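Local coordinates for RabGDI protein (Plasmodium falciparum 3D7, PDB 3P1W) that probably acts as a Rab GDP-dissociation inhibitor, keeping Rab GTPases in their GDP-bound state and regulating their cycling between membrane and cytosol, at residues Asn162-Phe167 / Ile206-His211; Cys202-Asp207 / Gln352-Arg357; Leu215-Asp220 / Asp360-Leu365; Ile348-Asn353 / Glu396-Leu401. All coordinates share one frame; numbering follows the deposited sequence.

Contact 1 of 4, residues Asn162-Phe167 / Ile206-His211; sequences NRCKNF and IDFLGH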
loop_
_atom_site.group_PDB
_atom_site.type_symbol
_atom_site.label_atom_id
_atom_site.label_comp_id
_atom_site.label_asym_id
_atom_site.label_seq_id
_atom_site.Cartn_x
_atom_site.Cartn_y
_atom_site.Cartn_z
ATOM N N ASN A 162 13.912 -17.641 -22.623
ATOM C CA ASN A 162 13.131 -18.825 -22.984
ATOM C C ASN A 162 12.639 -19.526 -21.724
ATOM O O ASN A 162 11.486 -19.936 -21.644
ATOM C CB ASN A 162 13.959 -19.829 -23.822
ATOM C CG ASN A 162 14.458 -19.251 -25.141
ATOM O OD1 ASN A 162 14.097 -19.736 -26.214
ATOM N ND2 ASN A 162 15.328 -18.241 -25.069
ATOM N N ARG A 163 13.530 -19.664 -20.747
ATOM C CA ARG A 163 13.203 -20.323 -19.485
ATOM C C ARG A 163 12.073 -19.583 -18.755
ATOM O O ARG A 163 11.117 -20.203 -18.293
ATOM C CB ARG A 163 14.451 -20.438 -18.594
ATOM C CG ARG A 163 15.565 -21.260 -19.222
ATOM C CD ARG A 163 16.551 -21.845 -18.207
ATOM N NE ARG A 163 17.640 -20.932 -17.845
ATOM C CZ ARG A 163 18.851 -20.903 -18.410
ATOM N NH1 ARG A 163 19.167 -21.716 -19.412
ATOM N NH2 ARG A 163 19.759 -20.030 -17.978
ATOM N N CYS A 164 12.171 -18.256 -18.677
ATOM C CA CYS A 164 11.120 -17.459 -18.039
ATOM C C CYS A 164 9.800 -17.521 -18.829
ATOM O O CYS A 164 8.722 -17.574 -18.234
ATOM C CB CYS A 164 11.564 -16.006 -17.857
ATOM S SG CYS A 164 10.637 -15.176 -16.572
ATOM N N LYS A 165 9.885 -17.567 -20.163
ATOM C CA LYS A 165 8.689 -17.757 -20.998
ATOM C C LYS A 165 8.008 -19.064 -20.615
ATOM O O LYS A 165 6.795 -19.100 -20.442
ATOM C CB LYS A 165 9.008 -17.739 -22.502
ATOM C CG LYS A 165 7.792 -18.094 -23.418
ATOM C CD LYS A 165 8.156 -18.460 -24.890
ATOM C CE LYS A 165 9.122 -19.659 -25.033
ATOM N NZ LYS A 165 8.559 -20.899 -25.703
ATOM N N ASN A 166 8.795 -20.125 -20.466
ATOM C CA ASN A 166 8.267 -21.445 -20.113
ATOM C C ASN A 166 7.620 -21.409 -18.731
ATOM O O ASN A 166 6.556 -21.998 -18.505
ATOM C CB ASN A 166 9.373 -22.514 -20.156
ATOM C CG ASN A 166 9.873 -22.804 -21.577
ATOM O OD1 ASN A 166 9.112 -22.758 -22.552
ATOM N ND2 ASN A 166 11.166 -23.123 -21.694
ATOM N N PHE A 167 8.248 -20.684 -17.810
ATOM C CA PHE A 167 7.701 -20.536 -16.470
ATOM C C PHE A 167 6.349 -19.830 -16.509
ATOM O O PHE A 167 5.386 -20.297 -15.921
ATOM C CB PHE A 167 8.684 -19.784 -15.576
ATOM C CG PHE A 167 8.173 -19.548 -14.194
ATOM C CD1 PHE A 167 7.953 -20.614 -13.343
ATOM C CD2 PHE A 167 7.916 -18.265 -13.742
ATOM C CE1 PHE A 167 7.477 -20.411 -12.051
ATOM C CE2 PHE A 167 7.444 -18.058 -12.448
ATOM C CZ PHE A 167 7.222 -19.146 -11.611
ATOM N N ILE A 206 14.679 -14.862 -10.097
ATOM C CA ILE A 206 14.013 -15.141 -8.825
ATOM C C ILE A 206 13.758 -13.834 -8.062
ATOM O O ILE A 206 12.675 -13.626 -7.499
ATOM C CB ILE A 206 14.847 -16.135 -7.969
ATOM C CG1 ILE A 206 14.802 -17.535 -8.609
ATOM C CG2 ILE A 206 14.318 -16.205 -6.538
ATOM C CD1 ILE A 206 15.898 -18.502 -8.145
ATOM N N ASP A 207 14.750 -12.951 -8.082
ATOM C CA ASP A 207 14.626 -11.647 -7.441
ATOM C C ASP A 207 13.422 -10.855 -7.908
ATOM O O ASP A 207 12.633 -10.403 -7.066
ATOM C CB ASP A 207 15.872 -10.807 -7.685
ATOM C CG ASP A 207 17.081 -11.338 -6.974
ATOM O OD1 ASP A 207 16.914 -12.208 -6.088
ATOM O OD2 ASP A 207 18.203 -10.882 -7.329
ATOM N N PHE A 208 13.272 -10.642 -9.220
ATOM C CA PHE A 208 12.144 -9.808 -9.675
ATOM C C PHE A 208 10.831 -10.576 -9.623
ATOM O O PHE A 208 9.776 -9.983 -9.375
ATOM C CB PHE A 208 12.374 -9.133 -11.042
ATOM C CG PHE A 208 12.121 -10.026 -12.243
ATOM C CD1 PHE A 208 10.828 -10.306 -12.657
ATOM C CD2 PHE A 208 13.182 -10.528 -12.982
ATOM C CE1 PHE A 208 10.597 -11.110 -13.772
ATOM C CE2 PHE A 208 12.959 -11.327 -14.095
ATOM C CZ PHE A 208 11.670 -11.621 -14.485
ATOM N N LEU A 209 10.873 -11.892 -9.846
ATOM C CA LEU A 209 9.633 -12.672 -9.682
ATOM C C LEU A 209 9.072 -12.574 -8.270
ATOM O O LEU A 209 7.877 -12.363 -8.085
ATOM C CB LEU A 209 9.843 -14.140 -10.054
ATOM C CG LEU A 209 9.996 -14.332 -11.559
ATOM C CD1 LEU A 209 10.441 -15.747 -11.889
ATOM C CD2 LEU A 209 8.691 -13.976 -12.232
ATOM N N GLY A 210 9.927 -12.754 -7.276
ATOM C CA GLY A 210 9.485 -12.755 -5.894
ATOM C C GLY A 210 9.017 -11.388 -5.405
ATOM O O GLY A 210 7.978 -11.281 -4.736
ATOM N N HIS A 211 9.796 -10.361 -5.726
ATOM C CA HIS A 211 9.585 -9.038 -5.185
ATOM C C HIS A 211 8.639 -8.190 -6.024
ATOM O O HIS A 211 7.890 -7.407 -5.466
ATOM C CB HIS A 211 10.921 -8.331 -4.983
ATOM C CG HIS A 211 11.761 -8.956 -3.914
ATOM N ND1 HIS A 211 12.053 -8.317 -2.724
ATOM C CD2 HIS A 211 12.291 -10.199 -3.816
ATOM C CE1 HIS A 211 12.789 -9.122 -1.972
ATOM N NE2 HIS A 211 12.923 -10.279 -2.598
#
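Phe167 carries CG anti to its backbone nitrogen (chi1 178°), and Leu209 has CG swung to the side of its own backbone nitrogen (chi1 -72°); together these turns send the phenyl ring and the isobutyl group into the gap between two helices, where they run counter to each other. One methyl does the touching: CD1 of Leu209 lies 3.8 Å from CE2 of Phe167, and the same CD1 is 4.0 Å from CD2 of that ring, an oblique approach to the phenyl group. One turn earlier on helix 158-173, the thiol of Cys164 makes a second, looser touch, with SG 4.2 Å from CZ of Phe208, whose ring extends toward this helix with CZ as its leading atom. All four residues are buried, and the backbones stay well apart, with 9.7 Å between the CA atoms of Cys164 and Leu209, so side chains alone bridge the gap. The Phe167 ring also meets Phe199 edge-to-face and packs on Met192 and Ile195 of helix 192-198, while Leu156 covers Cys164 and Phe208. Such apolar helix-on-helix packing is typical of the interior of an all-helical region, here joining helices 158-173, 192-198 and 203-213 of the Rab GDI fold.

Contact 2 of 4, residues Cys202-Asp207 / Gln352-Arg357; sequences CQLTID and QNQLNR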
loop_
_atom_site.group_PDB
_atom_site.type_symbol
_atom_site.label_atom_id
_atom_site.label_comp_id
_atom_site.label_asym_id
_atom_site.label_seq_id
_atom_site.Cartn_x
_atom_site.Cartn_y
_atom_site.Cartn_z
ATOM N N CYS A 202 17.568 -18.321 -12.920
ATOM C CA CYS A 202 18.702 -17.759 -12.158
ATOM C C CYS A 202 18.270 -16.763 -11.052
ATOM O O CYS A 202 17.105 -16.373 -10.977
ATOM C CB CYS A 202 19.682 -17.065 -13.102
ATOM S SG CYS A 202 19.152 -15.439 -13.624
ATOM N N GLN A 203 19.234 -16.358 -10.226
ATOM C CA GLN A 203 18.956 -15.607 -9.021
ATOM C C GLN A 203 18.277 -14.265 -9.307
ATOM O O GLN A 203 17.294 -13.932 -8.656
ATOM C CB GLN A 203 20.236 -15.405 -8.186
ATOM C CG GLN A 203 20.023 -14.679 -6.849
ATOM C CD GLN A 203 18.826 -15.219 -6.057
ATOM O OE1 GLN A 203 18.630 -16.436 -5.975
ATOM N NE2 GLN A 203 18.022 -14.315 -5.481
ATOM N N LEU A 204 18.791 -13.511 -10.275
ATOM C CA LEU A 204 18.194 -12.238 -10.659
ATOM C C LEU A 204 16.755 -12.412 -11.140
ATOM O O LEU A 204 15.889 -11.573 -10.857
ATOM C CB LEU A 204 19.059 -11.538 -11.720
ATOM C CG LEU A 204 20.376 -10.950 -11.185
ATOM C CD1 LEU A 204 21.332 -10.577 -12.348
ATOM C CD2 LEU A 204 20.121 -9.762 -10.252
ATOM N N THR A 205 16.466 -13.525 -11.816
ATOM C CA THR A 205 15.085 -13.814 -12.229
ATOM C C THR A 205 14.191 -14.041 -11.023
ATOM O O THR A 205 13.096 -13.477 -10.944
ATOM C CB THR A 205 15.012 -15.042 -13.141
ATOM O OG1 THR A 205 15.943 -14.866 -14.202
ATOM C CG2 THR A 205 13.595 -15.217 -13.721
ATOM N N ILE A 206 14.679 -14.862 -10.097
ATOM C CA ILE A 206 14.013 -15.141 -8.825
ATOM C C ILE A 206 13.758 -13.834 -8.062
ATOM O O ILE A 206 12.675 -13.626 -7.499
ATOM C CB ILE A 206 14.847 -16.135 -7.969
ATOM C CG1 ILE A 206 14.802 -17.535 -8.609
ATOM C CG2 ILE A 206 14.318 -16.205 -6.538
ATOM C CD1 ILE A 206 15.898 -18.502 -8.145
ATOM N N ASP A 207 14.750 -12.951 -8.082
ATOM C CA ASP A 207 14.626 -11.647 -7.441
ATOM C C ASP A 207 13.422 -10.855 -7.908
ATOM O O ASP A 207 12.633 -10.403 -7.066
ATOM C CB ASP A 207 15.872 -10.807 -7.685
ATOM C CG ASP A 207 17.081 -11.338 -6.974
ATOM O OD1 ASP A 207 16.914 -12.208 -6.088
ATOM O OD2 ASP A 207 18.203 -10.882 -7.329
ATOM N N GLN A 352 15.793 -5.392 -2.183
ATOM C CA GLN A 352 16.769 -5.026 -1.164
ATOM C C GLN A 352 18.231 -5.397 -1.506
ATOM O O GLN A 352 19.159 -4.629 -1.198
ATOM C CB GLN A 352 16.326 -5.613 0.181
ATOM C CG GLN A 352 16.301 -7.162 0.211
ATOM C CD GLN A 352 15.525 -7.698 1.367
ATOM O OE1 GLN A 352 16.103 -8.310 2.255
ATOM N NE2 GLN A 352 14.217 -7.451 1.393
ATOM N N ASN A 353 18.435 -6.548 -2.163
ATOM C CA ASN A 353 19.798 -7.001 -2.502
ATOM C C ASN A 353 20.496 -6.096 -3.518
ATOM O O ASN A 353 21.738 -6.095 -3.623
ATOM C CB ASN A 353 19.832 -8.490 -2.924
ATOM C CG ASN A 353 19.064 -8.784 -4.217
ATOM O OD1 ASN A 353 18.336 -7.954 -4.742
ATOM N ND2 ASN A 353 19.243 -10.001 -4.735
ATOM N N GLN A 354 19.696 -5.332 -4.267
ATOM C CA GLN A 354 20.208 -4.332 -5.204
ATOM C C GLN A 354 20.865 -3.103 -4.557
ATOM O O GLN A 354 21.778 -2.474 -5.137
ATOM C CB GLN A 354 19.102 -3.895 -6.175
ATOM C CG GLN A 354 18.767 -4.939 -7.211
ATOM C CD GLN A 354 19.860 -5.100 -8.265
ATOM O OE1 GLN A 354 20.429 -4.111 -8.788
ATOM N NE2 GLN A 354 20.125 -6.347 -8.621
ATOM N N LEU A 355 20.457 -2.784 -3.348
ATOM C CA LEU A 355 21.038 -1.648 -2.646
ATOM C C LEU A 355 21.716 -2.088 -1.359
ATOM O O LEU A 355 21.897 -1.296 -0.450
ATOM C CB LEU A 355 19.970 -0.592 -2.388
ATOM C CG LEU A 355 19.446 0.136 -3.629
ATOM C CD1 LEU A 355 18.326 1.087 -3.199
ATOM C CD2 LEU A 355 20.543 0.894 -4.424
ATOM N N ASN A 356 22.061 -3.369 -1.270
ATOM C CA ASN A 356 22.860 -3.904 -0.145
ATOM C C ASN A 356 22.263 -3.634 1.204
ATOM O O ASN A 356 22.959 -3.256 2.155
ATOM C CB ASN A 356 24.279 -3.343 -0.169
ATOM C CG ASN A 356 24.814 -3.269 -1.525
ATOM O OD1 ASN A 356 25.073 -4.288 -2.145
ATOM N ND2 ASN A 356 24.986 -2.059 -2.021
ATOM N N ARG A 357 20.948 -3.872 1.306
ATOM C CA ARG A 357 20.190 -3.549 2.489
ATOM C C ARG A 357 19.214 -4.673 2.779
ATOM O O ARG A 357 19.172 -5.659 2.071
ATOM C CB ARG A 357 19.465 -2.206 2.316
ATOM C CG ARG A 357 18.471 -2.189 1.181
ATOM C CD ARG A 357 17.925 -0.787 0.977
ATOM N NE ARG A 357 17.014 -0.374 2.063
ATOM C CZ ARG A 357 17.314 0.533 2.998
ATOM N NH1 ARG A 357 18.508 1.119 3.051
ATOM N NH2 ARG A 357 16.401 0.876 3.893
HETATM O O HOH W 1 18.063 -8.265 -7.419
#
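Leu204, in the first turn of the helix that follows the N-cap residue Cys202, touches NE2 of Gln354 with its CD2 methyl at 3.8 Å, the two side chains roughly perpendicular, while OE1 of Gln354 accepts from the backbone N of His128. Asp207, nearly one turn on, carries the polar link. Its OD2 accepts from ND2 of Asn353 at 2.9 Å in the modelled conformer of that asparagine, which has a second one. The bond is nearly straight (169°) and lies in the plane of the amide. It meets the carboxylate from above, 53° out of its plane, the two groups being turned 79° against each other. The contact thus joins the N-terminal part of helix 203-213 to the short 3-10 turn 352-354 in the connection between antiparallel strands 346-350 and 361-367. In this conformer Asn353 has CG between its backbone N and carbonyl carbon, which directs the amide at the helix. A water donates to OD2 of Asp207 at 2.6 Å and, again for the modelled conformer, to OD1 of Asn353 at 2.7 Å. It accepts from NE2 of Gln354 at 3.1 Å, and so gives the carboxylate oxygen a second donor beside the amide.

Contact 3 of 4, residues Leu215-Asp220 / Asp360-Leu365; sequences LYLNDD and DIYINL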
loop_
_atom_site.group_PDB
_atom_site.type_symbol
_atom_site.label_atom_id
_atom_site.label_comp_id
_atom_site.label_asym_id
_atom_site.label_seq_id
_atom_site.Cartn_x
_atom_site.Cartn_y
_atom_site.Cartn_z
ATOM N N LEU A 215 5.090 -10.036 -5.347
ATOM C CA LEU A 215 4.923 -8.877 -4.442
ATOM C C LEU A 215 5.230 -9.172 -2.976
ATOM O O LEU A 215 4.655 -8.571 -2.040
ATOM C CB LEU A 215 3.541 -8.241 -4.621
ATOM C CG LEU A 215 3.288 -7.722 -6.045
ATOM C CD1 LEU A 215 1.840 -7.252 -6.154
ATOM C CD2 LEU A 215 4.285 -6.605 -6.492
ATOM N N TYR A 216 6.201 -10.053 -2.779
ATOM C CA TYR A 216 6.681 -10.345 -1.446
ATOM C C TYR A 216 7.706 -9.285 -1.002
ATOM O O TYR A 216 8.280 -8.564 -1.818
ATOM C CB TYR A 216 7.344 -11.700 -1.409
ATOM C CG TYR A 216 6.424 -12.911 -1.469
ATOM C CD1 TYR A 216 5.459 -13.134 -0.484
ATOM C CD2 TYR A 216 6.593 -13.882 -2.460
ATOM C CE1 TYR A 216 4.645 -14.297 -0.517
ATOM C CE2 TYR A 216 5.803 -15.021 -2.499
ATOM C CZ TYR A 216 4.834 -15.224 -1.531
ATOM O OH TYR A 216 4.063 -16.362 -1.592
ATOM N N LEU A 217 7.948 -9.247 0.305
ATOM C CA LEU A 217 8.849 -8.280 0.937
ATOM C C LEU A 217 10.253 -8.822 1.166
ATOM O O LEU A 217 11.179 -8.071 1.418
ATOM C CB LEU A 217 8.260 -7.870 2.290
ATOM C CG LEU A 217 6.796 -7.430 2.297
ATOM C CD1 LEU A 217 6.497 -6.710 3.607
ATOM C CD2 LEU A 217 6.449 -6.538 1.108
ATOM N N ASN A 218 10.390 -10.146 1.107
ATOM C CA ASN A 218 11.661 -10.808 1.373
ATOM C C ASN A 218 11.614 -12.196 0.731
ATOM O O ASN A 218 10.617 -12.544 0.092
ATOM C CB ASN A 218 11.913 -10.882 2.884
ATOM C CG ASN A 218 10.846 -11.679 3.616
ATOM O OD1 ASN A 218 10.513 -12.792 3.224
ATOM N ND2 ASN A 218 10.292 -11.106 4.677
ATOM N N ASP A 219 12.664 -12.984 0.934
ATOM C CA ASP A 219 12.771 -14.294 0.286
ATOM C C ASP A 219 12.383 -15.489 1.169
ATOM O O ASP A 219 12.709 -16.627 0.822
ATOM C CB ASP A 219 14.177 -14.466 -0.280
ATOM C CG ASP A 219 14.478 -13.484 -1.415
ATOM O OD1 ASP A 219 13.537 -12.941 -2.062
ATOM O OD2 ASP A 219 15.676 -13.252 -1.659
ATOM N N ASP A 220 11.640 -15.259 2.254
ATOM C CA ASP A 220 11.138 -16.376 3.100
ATOM C C ASP A 220 10.247 -17.349 2.313
ATOM O O ASP A 220 10.258 -18.557 2.577
ATOM C CB ASP A 220 10.354 -15.848 4.317
ATOM C CG ASP A 220 11.227 -15.058 5.299
ATOM O OD1 ASP A 220 12.466 -15.035 5.162
ATOM O OD2 ASP A 220 10.658 -14.459 6.219
ATOM N N ASP A 360 13.188 -3.695 1.075
ATOM C CA ASP A 360 13.048 -3.113 -0.256
ATOM C C ASP A 360 12.793 -1.589 -0.177
ATOM O O ASP A 360 12.331 -1.066 0.858
ATOM C CB ASP A 360 11.915 -3.777 -1.032
ATOM C CG ASP A 360 12.202 -5.234 -1.426
ATOM O OD1 ASP A 360 13.230 -5.850 -1.019
ATOM O OD2 ASP A 360 11.342 -5.775 -2.159
ATOM N N ILE A 361 13.052 -0.904 -1.273
ATOM C CA ILE A 361 12.677 0.508 -1.427
ATOM C C ILE A 361 11.716 0.609 -2.602
ATOM O O ILE A 361 11.800 -0.189 -3.559
ATOM C CB ILE A 361 13.916 1.401 -1.560
ATOM C CG1 ILE A 361 14.726 1.327 -0.243
ATOM C CG2 ILE A 361 13.553 2.838 -1.907
ATOM C CD1 ILE A 361 16.016 2.190 -0.203
ATOM N N TYR A 362 10.795 1.564 -2.520
ATOM C CA TYR A 362 9.716 1.703 -3.482
ATOM C C TYR A 362 9.587 3.141 -3.962
ATOM O O TYR A 362 9.846 4.067 -3.220
ATOM C CB TYR A 362 8.399 1.252 -2.851
ATOM C CG TYR A 362 8.452 -0.091 -2.135
ATOM C CD1 TYR A 362 8.056 -1.261 -2.785
ATOM C CD2 TYR A 362 8.917 -0.200 -0.816
ATOM C CE1 TYR A 362 8.092 -2.492 -2.151
ATOM C CE2 TYR A 362 8.971 -1.433 -0.168
ATOM C CZ TYR A 362 8.556 -2.572 -0.833
ATOM O OH TYR A 362 8.612 -3.791 -0.221
ATOM N N ILE A 363 9.176 3.321 -5.217
ATOM C CA ILE A 363 8.909 4.647 -5.765
ATOM C C ILE A 363 7.595 4.606 -6.537
ATOM O O ILE A 363 7.443 3.783 -7.451
ATOM C CB ILE A 363 10.007 5.151 -6.705
ATOM C CG1 ILE A 363 11.391 4.972 -6.094
ATOM C CG2 ILE A 363 9.704 6.579 -7.152
ATOM C CD1 ILE A 363 12.595 5.404 -6.993
ATOM N N ASN A 364 6.641 5.457 -6.151
ATOM C CA ASN A 364 5.425 5.665 -6.945
ATOM C C ASN A 364 5.474 7.000 -7.645
ATOM O O ASN A 364 6.026 7.946 -7.117
ATOM C CB ASN A 364 4.197 5.570 -6.076
ATOM C CG ASN A 364 3.815 4.142 -5.812
ATOM O OD1 ASN A 364 4.325 3.219 -6.477
ATOM N ND2 ASN A 364 2.933 3.928 -4.850
ATOM N N LEU A 365 4.912 7.061 -8.847
ATOM C CA LEU A 365 4.906 8.276 -9.628
ATOM C C LEU A 365 3.458 8.501 -10.062
ATOM O O LEU A 365 2.831 7.574 -10.602
ATOM C CB LEU A 365 5.840 8.124 -10.847
ATOM C CG LEU A 365 6.008 9.221 -11.885
ATOM C CD1 LEU A 365 4.787 9.397 -12.783
ATOM C CD2 LEU A 365 6.427 10.570 -11.270
HETATM O O HOH W 2 8.751 -5.847 -1.970
HETATM O O HOH W 3 11.409 -5.553 2.198
#
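Leu217 and Tyr362 make the direct touch, the CD2 methyl of Leu217 lying 3.7 Å from OH of Tyr362. Water carries the polar part. One molecule donates to O of Tyr216 at 2.8 Å and to OD2 of Asp360 at 2.6 Å, and accepts from OH of Tyr362 at 2.7 Å, linking loop, carboxylate and phenol. A second donates to O of Leu217 at 2.6 Å and accepts from N of Asp360 at 2.8 Å, joining the two backbones where they come nearest. A chi1 of -69° in Asp360 leaves the carboxylate facing the loop. Outside partners hold it there: OD2 accepts from ND1 of His211, and OD1 from the backbone N of Gln352. His211 also bonds through NE2 to OD1 of Asp219, so one imidazole sits between two aspartates, which would probably favour its protonated form. OD1 of Asn218 accepts from N of Asp220 at 2.9 Å, an Asx turn that shapes the loop. Loop 215-220 runs from helix 203-213 toward helix 226-243, and through these waters it meets the start of strand 361-367, which lies between strands 346-350 and 378-385 in the mixed sheet.

Contact 4 of 4, residues Ile348-Asn353 / Glu396-Leu401; sequences IIIPQN and EKPLEL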
loop_
_atom_site.group_PDB
_atom_site.type_symbol
_atom_site.label_atom_id
_atom_site.label_comp_id
_atom_site.label_asym_id
_atom_site.label_seq_id
_atom_site.Cartn_x
_atom_site.Cartn_y
_atom_site.Cartn_z
ATOM N N ILE A 348 7.982 1.649 -9.126
ATOM C CA ILE A 348 9.303 1.058 -9.200
ATOM C C ILE A 348 9.582 0.332 -7.906
ATOM O O ILE A 348 9.496 0.921 -6.832
ATOM C CB ILE A 348 10.410 2.121 -9.424
ATOM C CG1 ILE A 348 10.169 2.948 -10.699
ATOM C CG2 ILE A 348 11.803 1.488 -9.458
ATOM C CD1 ILE A 348 11.006 4.232 -10.748
ATOM N N ILE A 349 9.823 -0.960 -8.010
ATOM C CA ILE A 349 10.166 -1.798 -6.895
ATOM C C ILE A 349 11.673 -2.016 -6.919
ATOM O O ILE A 349 12.228 -2.507 -7.925
ATOM C CB ILE A 349 9.387 -3.121 -6.938
ATOM C CG1 ILE A 349 7.890 -2.831 -6.765
ATOM C CG2 ILE A 349 9.906 -4.121 -5.854
ATOM C CD1 ILE A 349 6.944 -4.006 -7.015
ATOM N N ILE A 350 12.325 -1.683 -5.812
ATOM C CA ILE A 350 13.784 -1.885 -5.693
ATOM C C ILE A 350 14.102 -3.017 -4.704
ATOM O O ILE A 350 14.011 -2.829 -3.471
ATOM C CB ILE A 350 14.511 -0.612 -5.277
ATOM C CG1 ILE A 350 14.117 0.580 -6.168
ATOM C CG2 ILE A 350 16.077 -0.891 -5.281
ATOM C CD1 ILE A 350 14.714 1.936 -5.727
ATOM N N PRO A 351 14.444 -4.206 -5.236
ATOM C CA PRO A 351 14.720 -5.329 -4.343
ATOM C C PRO A 351 15.913 -5.024 -3.450
ATOM O O PRO A 351 16.899 -4.446 -3.901
ATOM C CB PRO A 351 14.981 -6.489 -5.297
ATOM C CG PRO A 351 14.276 -6.107 -6.550
ATOM C CD PRO A 351 14.337 -4.632 -6.646
ATOM N N GLN A 352 15.793 -5.392 -2.183
ATOM C CA GLN A 352 16.769 -5.026 -1.164
ATOM C C GLN A 352 18.231 -5.397 -1.506
ATOM O O GLN A 352 19.159 -4.629 -1.198
ATOM C CB GLN A 352 16.326 -5.613 0.181
ATOM C CG GLN A 352 16.301 -7.162 0.211
ATOM C CD GLN A 352 15.525 -7.698 1.367
ATOM O OE1 GLN A 352 16.103 -8.310 2.255
ATOM N NE2 GLN A 352 14.217 -7.451 1.393
ATOM N N ASN A 353 18.435 -6.548 -2.163
ATOM C CA ASN A 353 19.798 -7.001 -2.502
ATOM C C ASN A 353 20.496 -6.096 -3.518
ATOM O O ASN A 353 21.738 -6.095 -3.623
ATOM C CB ASN A 353 19.832 -8.490 -2.924
ATOM C CG ASN A 353 19.064 -8.784 -4.217
ATOM O OD1 ASN A 353 18.336 -7.954 -4.742
ATOM N ND2 ASN A 353 19.243 -10.001 -4.735
ATOM N N GLU A 396 19.274 8.146 -1.034
ATOM C CA GLU A 396 20.072 8.919 -1.999
ATOM C C GLU A 396 20.100 8.282 -3.381
ATOM O O GLU A 396 19.790 8.957 -4.374
ATOM C CB GLU A 396 21.485 9.155 -1.439
ATOM C CG GLU A 396 22.401 9.952 -2.308
ATOM C CD GLU A 396 23.796 10.072 -1.688
ATOM O OE1 GLU A 396 24.732 9.484 -2.240
ATOM O OE2 GLU A 396 23.933 10.720 -0.634
ATOM N N LYS A 397 20.404 6.985 -3.468
ATOM C CA LYS A 397 20.478 6.315 -4.774
ATOM C C LYS A 397 19.107 6.259 -5.455
ATOM O O LYS A 397 18.973 6.577 -6.631
ATOM C CB LYS A 397 21.111 4.917 -4.660
ATOM C CG LYS A 397 21.833 4.474 -5.928
ATOM N N PRO A 398 18.044 5.888 -4.710
ATOM C CA PRO A 398 16.739 5.968 -5.339
ATOM C C PRO A 398 16.375 7.350 -5.881
ATOM O O PRO A 398 15.789 7.466 -6.963
ATOM C CB PRO A 398 15.776 5.573 -4.205
ATOM C CG PRO A 398 16.598 4.703 -3.314
ATOM C CD PRO A 398 18.000 5.231 -3.402
ATOM N N LEU A 399 16.684 8.401 -5.119
ATOM C CA LEU A 399 16.410 9.766 -5.560
ATOM C C LEU A 399 17.163 10.113 -6.839
ATOM O O LEU A 399 16.656 10.884 -7.645
ATOM C CB LEU A 399 16.752 10.779 -4.484
ATOM C CG LEU A 399 15.848 10.821 -3.255
ATOM C CD1 LEU A 399 16.494 11.687 -2.128
ATOM C CD2 LEU A 399 14.464 11.320 -3.623
ATOM N N GLU A 400 18.354 9.541 -7.014
ATOM C CA GLU A 400 19.131 9.760 -8.252
ATOM C C GLU A 400 18.453 9.233 -9.504
ATOM O O GLU A 400 18.831 9.625 -10.609
ATOM C CB GLU A 400 20.540 9.153 -8.148
ATOM C CG GLU A 400 21.403 9.835 -7.142
ATOM C CD GLU A 400 22.791 9.169 -6.993
ATOM O OE1 GLU A 400 23.114 8.209 -7.733
ATOM O OE2 GLU A 400 23.530 9.599 -6.090
ATOM N N LEU A 401 17.475 8.337 -9.346
ATOM C CA LEU A 401 16.727 7.830 -10.476
ATOM C C LEU A 401 15.758 8.839 -11.083
ATOM O O LEU A 401 15.303 8.636 -12.201
ATOM C CB LEU A 401 15.939 6.575 -10.090
ATOM C CG LEU A 401 16.736 5.381 -9.597
ATOM C CD1 LEU A 401 15.772 4.343 -9.013
ATOM C CD2 LEU A 401 17.571 4.813 -10.789
#
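The end of strand 346-350 passes the short helix 396-400 at a distance of 8.4 Å between the CA atoms of Ile350 and Pro398, leaving the side chains to span the gap. Ile350 does this with a single methyl. Its CG1 branch stands beside the backbone N (chi1 -51°) and the chain beyond is extended (chi2 175°), carrying CD1 out toward the helix. There CD1 meets the pyrrolidine ring of Pro398, 4.1 Å from its CB and equally near its CG, the isoleucine coming in nearly square to the proline. The same methyl lies 4.2 Å from CD1 of Leu401, whose CB points toward the strand, so proline and leucine share one isoleucine tip. Ile348, two residues back on the same face of the strand, also points this way but stops short of close contact. Leu355 packs on both Ile350 and Pro398, Tyr126 of strand 117-129 on Ile350 and Leu401, and Ile361 of the adjacent strand on Ile350 and Pro398, continuing the apolar surface on that side of the sheet. Carbon alone meets carbon here: between these two segments the contact rests on apolar packing, which probably gives it little directional constraint.

In the fold
From the N terminus, contact 1 comes first, closing a loop of 38 residues between helices 158-173 and 203-213. Contact 2 opens on the latter helix, sharing Ile206 and Asp207 with contact 1, and spans 144 residues to the turn 352-357. Contact 3 starts just beyond that helix and ends on strand 361-367, so its segments alternate with those of contact 2. Contact 4 begins on strand 346-350, shares Gln352 and Asn353 with contact 2, crosses contact 3, and closes on helix 396-400. Contacts 2 and 3 therefore tie the helical region to the mixed sheet, whereas contact 4 covers that sheet with a helix; strands 346-350 and 361-367 are hydrogen-bonded neighbours.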